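Local coordinates for protein lactaldehyde dehydrogenase (Escherichia coli, PDB 2IMP) that oxidises L-lactaldehyde irreversibly to L-lactate with NAD+, and also acts on glycolaldehyde, as a homotetrameric enzyme of L-fucose and L-rhamnose degradation, at residues D25-P29 with E92-K96; A269-V274 with F301-L305; E289-V293 with Q375-M380; M325-A331 with Y363-P367. All coordinates share one frame; numbering follows the deposited sequence.

Contact 1 of 4, residues D25-P29 with E92-K96; sequences DVVNP and EEGGK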
loop_
_atom_site.group_PDB
_atom_site.type_symbol
_atom_site.label_atom_id
_atom_site.label_comp_id
_atom_site.label_asym_id
_atom_site.label_seq_id
_atom_site.Cartn_x
_atom_site.Cartn_y
_atom_site.Cartn_z
ATOM N N ASP A 25 -45.326 -9.636 -14.858
ATOM C CA ASP A 25 -45.081 -9.450 -16.279
ATOM C C ASP A 25 -43.892 -8.531 -16.594
ATOM O O ASP A 25 -43.758 -7.459 -16.011
ATOM C CB ASP A 25 -46.316 -8.866 -16.986
ATOM C CG ASP A 25 -47.470 -9.849 -17.081
ATOM O OD1 ASP A 25 -47.246 -11.015 -17.466
ATOM O OD2 ASP A 25 -48.611 -9.441 -16.783
ATOM N N VAL A 26 -43.027 -8.979 -17.494
ATOM C CA VAL A 26 -41.916 -8.156 -17.935
ATOM C C VAL A 26 -42.269 -7.549 -19.307
ATOM O O VAL A 26 -42.490 -8.270 -20.280
ATOM C CB VAL A 26 -40.610 -8.965 -18.034
ATOM C CG1 VAL A 26 -39.486 -8.074 -18.534
ATOM C CG2 VAL A 26 -40.253 -9.537 -16.663
ATOM N N VAL A 27 -42.343 -6.227 -19.352
ATOM C CA VAL A 27 -42.736 -5.525 -20.557
ATOM C C VAL A 27 -41.627 -4.816 -21.352
ATOM O O VAL A 27 -40.622 -4.385 -20.790
ATOM C CB VAL A 27 -43.805 -4.462 -20.203
ATOM C CG1 VAL A 27 -44.131 -3.631 -21.409
ATOM C CG2 VAL A 27 -45.057 -5.139 -19.669
ATOM N N ASN A 28 -41.829 -4.720 -22.663
ATOM C CA ASN A 28 -40.911 -4.000 -23.530
ATOM C C ASN A 28 -41.267 -2.500 -23.474
ATOM O O ASN A 28 -42.309 -2.090 -23.972
ATOM C CB ASN A 28 -41.035 -4.496 -24.969
ATOM C CG ASN A 28 -40.016 -3.857 -25.894
ATOM O OD1 ASN A 28 -39.720 -2.665 -25.787
ATOM N ND2 ASN A 28 -39.483 -4.646 -26.820
ATOM N N PRO A 29 -40.405 -1.678 -22.865
ATOM C CA PRO A 29 -40.659 -0.240 -22.744
ATOM C C PRO A 29 -40.957 0.523 -24.065
ATOM O O PRO A 29 -41.512 1.623 -24.043
ATOM C CB PRO A 29 -39.403 0.263 -22.045
ATOM C CG PRO A 29 -38.349 -0.629 -22.620
ATOM C CD PRO A 29 -39.004 -1.988 -22.533
ATOM N N GLU A 92 -34.355 -5.093 -25.539
ATOM C CA GLU A 92 -35.758 -5.447 -25.405
ATOM C C GLU A 92 -36.441 -5.064 -24.066
ATOM O O GLU A 92 -37.532 -4.491 -24.063
ATOM C CB GLU A 92 -35.900 -6.950 -25.646
ATOM C CG GLU A 92 -37.295 -7.494 -25.445
ATOM C CD GLU A 92 -37.386 -8.955 -25.820
ATOM O OE1 GLU A 92 -36.557 -9.745 -25.315
ATOM O OE2 GLU A 92 -38.284 -9.313 -26.617
ATOM N N GLU A 93 -35.802 -5.381 -22.942
ATOM C CA GLU A 93 -36.396 -5.067 -21.646
ATOM C C GLU A 93 -35.959 -3.720 -21.024
ATOM O O GLU A 93 -36.724 -3.098 -20.283
ATOM C CB GLU A 93 -36.125 -6.209 -20.654
ATOM C CG GLU A 93 -34.678 -6.332 -20.196
ATOM C CD GLU A 93 -34.417 -7.598 -19.384
ATOM O OE1 GLU A 93 -35.336 -8.078 -18.679
ATOM O OE2 GLU A 93 -33.279 -8.106 -19.445
ATOM N N GLY A 94 -34.743 -3.282 -21.343
ATOM C CA GLY A 94 -34.234 -2.037 -20.794
ATOM C C GLY A 94 -34.480 -0.810 -21.655
ATOM O O GLY A 94 -34.372 0.325 -21.178
ATOM N N GLY A 95 -34.794 -1.026 -22.926
ATOM C CA GLY A 95 -35.056 0.091 -23.809
ATOM C C GLY A 95 -33.846 0.895 -24.246
ATOM O O GLY A 95 -33.994 1.991 -24.791
ATOM N N LYS A 96 -32.643 0.387 -24.007
ATOM C CA LYS A 96 -31.471 1.126 -24.445
ATOM C C LYS A 96 -31.078 0.801 -25.904
ATOM O O LYS A 96 -31.351 -0.294 -26.398
ATOM C CB LYS A 96 -30.277 0.875 -23.516
ATOM C CG LYS A 96 -29.758 -0.544 -23.494
ATOM C CD LYS A 96 -28.302 -0.568 -23.026
ATOM C CE LYS A 96 -28.125 0.052 -21.643
ATOM N NZ LYS A 96 -26.686 0.261 -21.308
HETATM O O HOH W 1 -40.005 -7.371 -27.856
#

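Contact 2 of 4, residues A269-V274 with F301-L305; sequences AVKAIV and FVNRL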
loop_
_atom_site.group_PDB
_atom_site.type_symbol
_atom_site.label_atom_id
_atom_site.label_comp_id
_atom_site.label_asym_id
_atom_site.label_seq_id
_atom_site.Cartn_x
_atom_site.Cartn_y
_atom_site.Cartn_z
ATOM N N ALA A 269 -16.844 20.544 -24.743
ATOM C CA ALA A 269 -17.869 20.591 -23.709
ATOM C C ALA A 269 -19.257 20.129 -24.190
ATOM O O ALA A 269 -19.875 19.264 -23.575
ATOM C CB ALA A 269 -17.961 22.002 -23.135
ATOM N N VAL A 270 -19.737 20.714 -25.285
ATOM C CA VAL A 270 -21.040 20.336 -25.820
ATOM C C VAL A 270 -21.130 18.841 -26.175
ATOM O O VAL A 270 -22.098 18.163 -25.827
ATOM C CB VAL A 270 -21.398 21.166 -27.080
ATOM C CG1 VAL A 270 -22.717 20.681 -27.664
ATOM C CG2 VAL A 270 -21.499 22.644 -26.718
ATOM N N LYS A 271 -20.113 18.347 -26.874
ATOM C CA LYS A 271 -20.069 16.942 -27.242
ATOM C C LYS A 271 -20.040 16.023 -26.001
ATOM O O LYS A 271 -20.755 15.023 -25.932
ATOM C CB LYS A 271 -18.841 16.666 -28.114
ATOM C CG LYS A 271 -18.717 15.215 -28.548
ATOM C CD LYS A 271 -17.477 14.976 -29.396
ATOM C CE LYS A 271 -17.354 13.504 -29.775
ATOM N NZ LYS A 271 -16.167 13.244 -30.641
ATOM N N ALA A 272 -19.213 16.389 -25.027
ATOM C CA ALA A 272 -19.109 15.618 -23.799
ATOM C C ALA A 272 -20.442 15.535 -23.028
ATOM O O ALA A 272 -20.781 14.498 -22.465
ATOM C CB ALA A 272 -18.029 16.212 -22.901
ATOM N N ILE A 273 -21.187 16.635 -23.024
ATOM C CA ILE A 273 -22.467 16.684 -22.333
ATOM C C ILE A 273 -23.611 15.936 -23.055
ATOM O O ILE A 273 -24.446 15.304 -22.412
ATOM C CB ILE A 273 -22.895 18.145 -22.075
ATOM C CG1 ILE A 273 -21.890 18.807 -21.128
ATOM C CG2 ILE A 273 -24.291 18.192 -21.476
ATOM C CD1 ILE A 273 -22.229 20.234 -20.763
ATOM N N VAL A 274 -23.637 16.012 -24.382
ATOM C CA VAL A 274 -24.666 15.317 -25.147
ATOM C C VAL A 274 -24.333 13.829 -25.392
ATOM O O VAL A 274 -25.225 12.979 -25.406
ATOM C CB VAL A 274 -24.923 15.997 -26.513
ATOM C CG1 VAL A 274 -25.425 17.414 -26.296
ATOM C CG2 VAL A 274 -23.653 15.997 -27.349
ATOM N N PHE A 301 -22.503 28.708 -25.939
ATOM C CA PHE A 301 -22.730 27.362 -25.430
ATOM C C PHE A 301 -24.185 26.869 -25.563
ATOM O O PHE A 301 -24.431 25.789 -26.096
ATOM C CB PHE A 301 -22.307 27.266 -23.959
ATOM C CG PHE A 301 -22.460 25.883 -23.384
ATOM C CD1 PHE A 301 -21.530 24.891 -23.670
ATOM C CD2 PHE A 301 -23.561 25.561 -22.601
ATOM C CE1 PHE A 301 -21.703 23.593 -23.195
ATOM C CE2 PHE A 301 -23.742 24.268 -22.123
ATOM C CZ PHE A 301 -22.810 23.285 -22.418
ATOM N N VAL A 302 -25.134 27.664 -25.074
ATOM C CA VAL A 302 -26.540 27.285 -25.153
ATOM C C VAL A 302 -27.027 26.994 -26.587
ATOM O O VAL A 302 -27.826 26.082 -26.805
ATOM C CB VAL A 302 -27.445 28.366 -24.527
ATOM C CG1 VAL A 302 -28.903 27.938 -24.615
ATOM C CG2 VAL A 302 -27.050 28.591 -23.073
ATOM N N ASN A 303 -26.543 27.774 -27.551
ATOM C CA ASN A 303 -26.915 27.561 -28.945
ATOM C C ASN A 303 -26.380 26.228 -29.508
ATOM O O ASN A 303 -27.138 25.428 -30.053
ATOM C CB ASN A 303 -26.423 28.724 -29.814
ATOM C CG ASN A 303 -27.322 29.945 -29.715
ATOM O OD1 ASN A 303 -28.513 29.882 -30.041
ATOM N ND2 ASN A 303 -26.761 31.064 -29.263
ATOM N N ARG A 304 -25.077 26.004 -29.372
ATOM C CA ARG A 304 -24.500 24.756 -29.846
ATOM C C ARG A 304 -25.140 23.541 -29.168
ATOM O O ARG A 304 -25.412 22.531 -29.813
ATOM C CB ARG A 304 -22.986 24.732 -29.621
ATOM C CG ARG A 304 -22.219 25.690 -30.517
ATOM C CD ARG A 304 -20.726 25.397 -30.505
ATOM N NE ARG A 304 -19.981 26.347 -31.328
ATOM C CZ ARG A 304 -18.671 26.288 -31.546
ATOM N NH1 ARG A 304 -17.947 25.317 -31.002
ATOM N NH2 ARG A 304 -18.081 27.203 -32.304
ATOM N N LEU A 305 -25.383 23.661 -27.865
ATOM C CA LEU A 305 -26.016 22.583 -27.123
ATOM C C LEU A 305 -27.455 22.332 -27.609
ATOM O O LEU A 305 -27.899 21.187 -27.715
ATOM C CB LEU A 305 -26.020 22.899 -25.619
ATOM C CG LEU A 305 -26.611 21.834 -24.683
ATOM C CD1 LEU A 305 -25.864 20.519 -24.853
ATOM C CD2 LEU A 305 -26.529 22.309 -23.240
#

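Contact 3 of 4, residues E289-V293 with Q375-M380; sequences ERVYV and QEMSIM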
loop_
_atom_site.group_PDB
_atom_site.type_symbol
_atom_site.label_atom_id
_atom_site.label_comp_id
_atom_site.label_asym_id
_atom_site.label_seq_id
_atom_site.Cartn_x
_atom_site.Cartn_y
_atom_site.Cartn_z
ATOM N N GLU A 289 -26.753 16.195 -15.124
ATOM C CA GLU A 289 -28.181 16.445 -15.008
ATOM C C GLU A 289 -28.434 17.887 -14.504
ATOM O O GLU A 289 -29.565 18.321 -14.304
ATOM C CB GLU A 289 -28.818 15.425 -14.059
ATOM C CG GLU A 289 -30.310 15.223 -14.292
ATOM C CD GLU A 289 -30.864 14.020 -13.551
ATOM O OE1 GLU A 289 -30.949 14.066 -12.307
ATOM O OE2 GLU A 289 -31.212 13.022 -14.218
ATOM N N ARG A 290 -27.326 18.588 -14.299
ATOM C CA ARG A 290 -27.289 19.977 -13.864
ATOM C C ARG A 290 -26.145 20.720 -14.580
ATOM O O ARG A 290 -24.977 20.530 -14.250
ATOM C CB ARG A 290 -27.069 20.077 -12.352
ATOM C CG ARG A 290 -28.239 19.623 -11.500
ATOM C CD ARG A 290 -28.002 19.969 -10.028
ATOM N NE ARG A 290 -26.944 19.167 -9.420
ATOM C CZ ARG A 290 -26.110 19.615 -8.486
ATOM N NH1 ARG A 290 -26.203 20.867 -8.056
ATOM N NH2 ARG A 290 -25.190 18.810 -7.971
ATOM N N VAL A 291 -26.488 21.548 -15.557
ATOM C CA VAL A 291 -25.471 22.259 -16.310
ATOM C C VAL A 291 -25.274 23.745 -15.936
ATOM O O VAL A 291 -26.173 24.566 -16.116
ATOM C CB VAL A 291 -25.763 22.163 -17.826
ATOM C CG1 VAL A 291 -24.588 22.692 -18.617
ATOM C CG2 VAL A 291 -26.057 20.720 -18.206
ATOM N N TYR A 292 -24.095 24.061 -15.412
ATOM C CA TYR A 292 -23.763 25.428 -15.043
ATOM C C TYR A 292 -22.815 26.090 -16.059
ATOM O O TYR A 292 -21.689 25.634 -16.259
ATOM C CB TYR A 292 -23.132 25.473 -13.645
ATOM C CG TYR A 292 -24.011 24.881 -12.567
ATOM C CD1 TYR A 292 -23.987 23.515 -12.294
ATOM C CD2 TYR A 292 -24.910 25.678 -11.856
ATOM C CE1 TYR A 292 -24.835 22.953 -11.345
ATOM C CE2 TYR A 292 -25.768 25.126 -10.905
ATOM C CZ TYR A 292 -25.723 23.761 -10.657
ATOM O OH TYR A 292 -26.576 23.200 -9.734
ATOM N N VAL A 293 -23.295 27.152 -16.700
ATOM C CA VAL A 293 -22.516 27.868 -17.705
ATOM C C VAL A 293 -22.297 29.354 -17.367
ATOM O O VAL A 293 -23.265 30.069 -17.114
ATOM C CB VAL A 293 -23.223 27.795 -19.070
ATOM C CG1 VAL A 293 -22.307 28.317 -20.164
ATOM C CG2 VAL A 293 -23.663 26.367 -19.350
ATOM N N GLN A 375 -31.038 27.867 -9.201
ATOM C CA GLN A 375 -30.545 26.883 -8.248
ATOM C C GLN A 375 -31.631 26.459 -7.241
ATOM O O GLN A 375 -31.646 25.328 -6.757
ATOM C CB GLN A 375 -29.343 27.461 -7.493
ATOM C CG GLN A 375 -28.698 26.520 -6.485
ATOM C CD GLN A 375 -28.228 25.223 -7.110
ATOM O OE1 GLN A 375 -27.636 25.218 -8.188
ATOM N NE2 GLN A 375 -28.481 24.111 -6.427
ATOM N N GLU A 376 -32.535 27.395 -6.966
ATOM C CA GLU A 376 -33.642 27.193 -6.041
ATOM C C GLU A 376 -34.680 26.152 -6.520
ATOM O O GLU A 376 -35.092 25.280 -5.758
ATOM C CB GLU A 376 -34.360 28.523 -5.807
ATOM C CG GLU A 376 -33.439 29.727 -5.682
ATOM C CD GLU A 376 -34.202 31.044 -5.666
ATOM O OE1 GLU A 376 -35.015 31.257 -4.739
ATOM O OE2 GLU A 376 -33.991 31.867 -6.583
ATOM N N MET A 377 -35.087 26.274 -7.781
ATOM C CA MET A 377 -36.074 25.382 -8.384
ATOM C C MET A 377 -35.931 23.891 -8.016
ATOM O O MET A 377 -34.826 23.352 -7.976
ATOM C CB MET A 377 -36.051 25.532 -9.911
ATOM C CG MET A 377 -36.748 26.790 -10.421
ATOM S SD MET A 377 -36.661 27.015 -12.217
ATOM C CE MET A 377 -36.269 28.768 -12.316
ATOM N N SER A 378 -37.066 23.246 -7.758
ATOM C CA SER A 378 -37.086 21.837 -7.389
ATOM C C SER A 378 -36.485 20.885 -8.444
ATOM O O SER A 378 -36.087 19.767 -8.121
ATOM C CB SER A 378 -38.518 21.398 -7.068
ATOM O OG SER A 378 -39.373 21.593 -8.179
ATOM N N ILE A 379 -36.426 21.332 -9.694
ATOM C CA ILE A 379 -35.859 20.499 -10.745
ATOM C C ILE A 379 -34.346 20.248 -10.548
ATOM O O ILE A 379 -33.772 19.316 -11.110
ATOM C CB ILE A 379 -36.090 21.121 -12.141
ATOM C CG1 ILE A 379 -35.730 20.101 -13.222
ATOM C CG2 ILE A 379 -35.255 22.382 -12.300
ATOM C CD1 ILE A 379 -36.154 20.510 -14.604
ATOM N N MET A 380 -33.729 21.102 -9.738
ATOM C CA MET A 380 -32.312 20.993 -9.426
ATOM C C MET A 380 -32.039 20.060 -8.228
ATOM O O MET A 380 -30.891 19.747 -7.915
ATOM C CB MET A 380 -31.740 22.377 -9.121
ATOM C CG MET A 380 -31.855 23.363 -10.264
ATOM S SD MET A 380 -30.908 22.856 -11.700
ATOM C CE MET A 380 -29.338 23.616 -11.341
#

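Contact 4 of 4, residues M325-A331 with Y363-P367; sequences MGPLINA and YYYPP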
loop_
_atom_site.group_PDB
_atom_site.type_symbol
_atom_site.label_atom_id
_atom_site.label_comp_id
_atom_site.label_asym_id
_atom_site.label_seq_id
_atom_site.Cartn_x
_atom_site.Cartn_y
_atom_site.Cartn_z
ATOM N N MET A 325 -31.581 7.716 -28.719
ATOM C CA MET A 325 -32.390 7.541 -27.523
ATOM C C MET A 325 -33.549 6.536 -27.633
ATOM O O MET A 325 -34.248 6.481 -28.644
ATOM C CB MET A 325 -32.942 8.900 -27.102
ATOM C CG MET A 325 -33.866 8.870 -25.908
ATOM S SD MET A 325 -34.308 10.545 -25.456
ATOM C CE MET A 325 -32.681 11.140 -24.926
ATOM N N GLY A 326 -33.728 5.749 -26.578
ATOM C CA GLY A 326 -34.804 4.780 -26.542
ATOM C C GLY A 326 -35.898 5.277 -25.613
ATOM O O GLY A 326 -35.903 6.443 -25.225
ATOM N N PRO A 327 -36.846 4.417 -25.231
ATOM C CA PRO A 327 -37.921 4.848 -24.336
ATOM C C PRO A 327 -37.499 4.782 -22.851
ATOM O O PRO A 327 -36.488 4.165 -22.511
ATOM C CB PRO A 327 -39.018 3.844 -24.636
ATOM C CG PRO A 327 -38.224 2.579 -24.807
ATOM C CD PRO A 327 -37.067 3.031 -25.685
ATOM N N LEU A 328 -38.267 5.440 -21.990
ATOM C CA LEU A 328 -37.999 5.375 -20.566
ATOM C C LEU A 328 -38.393 3.975 -20.037
ATOM O O LEU A 328 -39.207 3.292 -20.667
ATOM C CB LEU A 328 -38.783 6.459 -19.826
ATOM C CG LEU A 328 -38.434 7.904 -20.182
ATOM C CD1 LEU A 328 -39.176 8.848 -19.243
ATOM C CD2 LEU A 328 -36.933 8.120 -20.058
ATOM N N ILE A 329 -37.829 3.563 -18.905
ATOM C CA ILE A 329 -38.102 2.231 -18.366
ATOM C C ILE A 329 -39.592 1.846 -18.189
ATOM O O ILE A 329 -40.010 0.771 -18.614
ATOM C CB ILE A 329 -37.349 2.006 -17.020
ATOM C CG1 ILE A 329 -37.375 0.522 -16.649
ATOM C CG2 ILE A 329 -37.978 2.835 -15.918
ATOM C CD1 ILE A 329 -36.733 -0.385 -17.690
ATOM N N ASN A 330 -40.378 2.719 -17.568
ATOM C CA ASN A 330 -41.793 2.427 -17.360
ATOM C C ASN A 330 -42.715 3.667 -17.267
ATOM O O ASN A 330 -42.254 4.807 -17.315
ATOM C CB ASN A 330 -41.975 1.575 -16.099
ATOM C CG ASN A 330 -41.347 2.208 -14.869
ATOM O OD1 ASN A 330 -41.475 3.412 -14.640
ATOM N ND2 ASN A 330 -40.670 1.392 -14.063
ATOM N N ALA A 331 -44.011 3.409 -17.130
ATOM C CA ALA A 331 -45.015 4.459 -17.033
ATOM C C ALA A 331 -44.749 5.502 -15.932
ATOM O O ALA A 331 -44.772 6.705 -16.191
ATOM C CB ALA A 331 -46.393 3.833 -16.831
ATOM N N TYR A 363 -42.973 4.359 -23.663
ATOM C CA TYR A 363 -42.821 5.538 -22.820
ATOM C C TYR A 363 -41.736 6.510 -23.306
ATOM O O TYR A 363 -40.626 6.536 -22.775
ATOM C CB TYR A 363 -42.517 5.111 -21.383
ATOM C CG TYR A 363 -43.290 3.887 -20.969
ATOM C CD1 TYR A 363 -42.714 2.618 -21.045
ATOM C CD2 TYR A 363 -44.620 3.984 -20.573
ATOM C CE1 TYR A 363 -43.446 1.477 -20.745
ATOM C CE2 TYR A 363 -45.363 2.849 -20.274
ATOM C CZ TYR A 363 -44.772 1.600 -20.364
ATOM O OH TYR A 363 -45.514 0.472 -20.099
ATOM N N TYR A 364 -42.075 7.311 -24.309
ATOM C CA TYR A 364 -41.114 8.251 -24.855
ATOM C C TYR A 364 -41.247 9.710 -24.398
ATOM O O TYR A 364 -42.350 10.247 -24.281
ATOM C CB TYR A 364 -41.161 8.224 -26.384
ATOM C CG TYR A 364 -40.892 6.869 -26.977
ATOM C CD1 TYR A 364 -41.915 5.933 -27.125
ATOM C CD2 TYR A 364 -39.604 6.510 -27.375
ATOM C CE1 TYR A 364 -41.661 4.673 -27.652
ATOM C CE2 TYR A 364 -39.340 5.256 -27.901
ATOM C CZ TYR A 364 -40.366 4.344 -28.039
ATOM O OH TYR A 364 -40.095 3.105 -28.565
ATOM N N TYR A 365 -40.102 10.321 -24.129
ATOM C CA TYR A 365 -40.040 11.722 -23.755
ATOM C C TYR A 365 -38.948 12.429 -24.575
ATOM O O TYR A 365 -37.793 12.010 -24.569
ATOM C CB TYR A 365 -39.758 11.899 -22.264
ATOM C CG TYR A 365 -40.112 13.288 -21.781
ATOM C CD1 TYR A 365 -41.438 13.636 -21.521
ATOM C CD2 TYR A 365 -39.138 14.279 -21.661
ATOM C CE1 TYR A 365 -41.786 14.935 -21.158
ATOM C CE2 TYR A 365 -39.475 15.583 -21.299
ATOM C CZ TYR A 365 -40.803 15.903 -21.054
ATOM O OH TYR A 365 -41.150 17.193 -20.737
ATOM N N PRO A 366 -39.308 13.502 -25.285
ATOM C CA PRO A 366 -38.351 14.240 -26.111
ATOM C C PRO A 366 -37.191 14.936 -25.374
ATOM O O PRO A 366 -37.350 15.419 -24.251
ATOM C CB PRO A 366 -39.241 15.240 -26.840
ATOM C CG PRO A 366 -40.250 15.576 -25.790
ATOM C CD PRO A 366 -40.602 14.206 -25.234
ATOM N N PRO A 367 -36.009 14.978 -26.009
ATOM C CA PRO A 367 -34.865 15.633 -25.385
ATOM C C PRO A 367 -35.341 17.053 -25.022
ATOM O O PRO A 367 -35.798 17.806 -25.884
ATOM C CB PRO A 367 -33.824 15.627 -26.499
ATOM C CG PRO A 367 -34.109 14.339 -27.191
ATOM C CD PRO A 367 -35.621 14.348 -27.283
#

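Contact 1 of 4, residues D25-P29 with E92-K96
Pro29 sets CG and CD against the C-terminal end of helix 83-94. Its CD lies 3.3 Å from Glu92 O and 3.4 Å from Glu93 O, so this one methylene meets two carbonyl oxygens of the helix's last turn. Gly95 leaves the helix with positive phi (74°), and Pro29 CG packs directly on Gly95 CA at 3.6 Å.

Glu92 carries the second part of the contact. Its carbonyl oxygen receives a CA-H...O contact from Asn28 CA at 3.5 Å. Asn28 holds CG anti to its own N (chi1 -175°), which lays the amide beside the same oxygen, Asn28 CG to Glu92 O being 3.2 Å. The two side chains cross nearly at right angles, with amide and carboxylate planes 86° apart, and a water joins them: it accepts from Asn28 ND2 at 3.0 Å and donates to Glu92 OE2 at 2.9 Å. Asn28 OD1 accepts a hydrogen bond from Ala30 N.

Glu93 points its CB away from 25-29, and its carboxylate takes the backbone N-H groups of Asn183 and Asn184. Where the chain leaves strand 23-27, C-H groups thus meet the helix's terminal carbonyls, and its polar link to the helix passes through water, so shape probably matters more here than direct hydrogen bonding.

Contact 2 of 4, residues A269-V274 with F301-L305
Phe301 and Leu305 both hold CG opposite their backbone N, with chi1 at -178° in each, and this swings the two side chains from helix 298-310 toward helix 266-274. Val270, whose chi1 of 176° splits its methyls, lies between the two, one methyl for each. Its CG2 approaches the phenyl obliquely, 3.7 Å from Phe301 CE1, while CG1 rests on the backbone of the second helix, 3.8 Å from Leu305 CA. CG2 also meets the first methylene of Arg304, whose extended chain then leads off from the interface.

The short helical segments cross at -48° with axes 9.9 Å apart, an oblique helix pair whose side-chain contacts between these segments are made by carbon atoms. Both helices belong to the alpha/beta domain of the aldehyde dehydrogenase fold that contains the catalytic cysteine. Both pack on the same face of strand 290-294, which follows the first helix and precedes the second; Ile273 and Phe301 meet there on Val291.

Almost one turn on from Val270, Ile273 CD1 comes to the edge of the phenyl, near its plane, at 3.5 Å from Phe301 CZ, and Ala269 CB adds an oblique contact to the same ring. Toward the C-terminal end of 269-274 the packing tightens: Val274 CG1 and Leu305 CD1 are 3.5 Å apart, closer than usual for two methyls, as their side chains slide past each other in opposite directions. Ala308 of helix 298-310 touches both Val270 and Val274.

Contact 3 of 4, residues E289-V293 with Q375-M380
One direct hydrogen bond crosses this contact, from Tyr292 OH to Gln375 OE1 at 2.8 Å. The hydroxyl lies in the plane of the amide carbonyl and uses a lone pair of OE1, at a C=O...O angle of 133°. OE1 comes to the ring edge, in plane, and the ring and amide planes are 17° apart. A bend at chi2 turns the Gln375 amide toward the phenol, and its NE2 is bonded to Asp406 OD2.

The apolar share belongs to Met380. Its chain bends twice beyond CG, bringing CE to 3.7 Å from Tyr292 CZ, obliquely to the ring, and to 4.1 Å from Arg290 CG. Arg290 CD also packs on Met380 O at 3.6 Å.

Arg290 contributes polar bonds of another kind. NH1 makes a weak bond to Tyr292 OH (127° at the hydrogen), whereas NE binds Lys255 O, NH2 binds Ala404 O and NH1 also reaches Met403 O.

Strand 290-294 of the catalytic-domain sheet thus meets the loop leading from strand 368-371 to its own parallel partner, strand 388-394. The buried phenol donates to the amide and weakly accepts from the guanidinium, which probably fixes its hydroxyl rotation.

Contact 4 of 4, residues M325-A331 with Y363-P367
Two tyrosine rings, Tyr363 and Tyr364, lie face-on against different parts of loop 325-331. Tyr363 lays one face over the backbone where helix 331-346 begins: Asn330 C stands 3.7 Å above the plane of the Tyr363 ring, over its centre, and Ala331 N stands 3.4 Å above the plane, displaced toward the rim. Asn330 CA makes a CH-pi contact with the same ring, 4.0 Å from the centroid, while Ala331 CB touches Tyr363 CE2.

Tyr364 offers a face to Pro327, the two side chains running side by side in the same direction. Pro327 CB lies 3.7 Å from the ring centroid, 18° off the normal, a second CH-pi contact. The CB of Tyr364 points away from the loop; with chi1 at -58°, the ring turns back over the proline.

Between these aromatic contacts, Leu328 N donates to Tyr363 O at 2.7 Å, with an N-H...O angle of 164°, tying the loops together through their backbones. Met325 CE reaches Pro367 CG at 4.2 Å at the far end.

Asn330 is the N-cap of helix 331-346, its OD1 taking the N-H of Ala333, and it touches the bound NADH. The contact joins the loop that leads into this helix to the one that leads into strand 368-371, with Val337 of the helix packed on both Leu328 and Tyr365.

In the fold
All four contacts are largely buried, yet their chemistry differs. Contacts 2 and 3 share strand 290-294: contact 2 uses its Val291 side for apolar helix packing, and contact 3 its Arg290 and Tyr292 side for a mixed polar and apolar contact with 375-380. Contacts 1 and 4 adjoin, with centres about 11 Å apart, and are joined by a probable hydrogen bond from Tyr363 N to Pro29 O. Both rely on prolines set against carbonyls or rings, and both lie toward the cofactor. Contact 2 is the furthest of the four from the chain's centre, about 25 Å from centre to centre, and contact 3 lies away from the annotated sites.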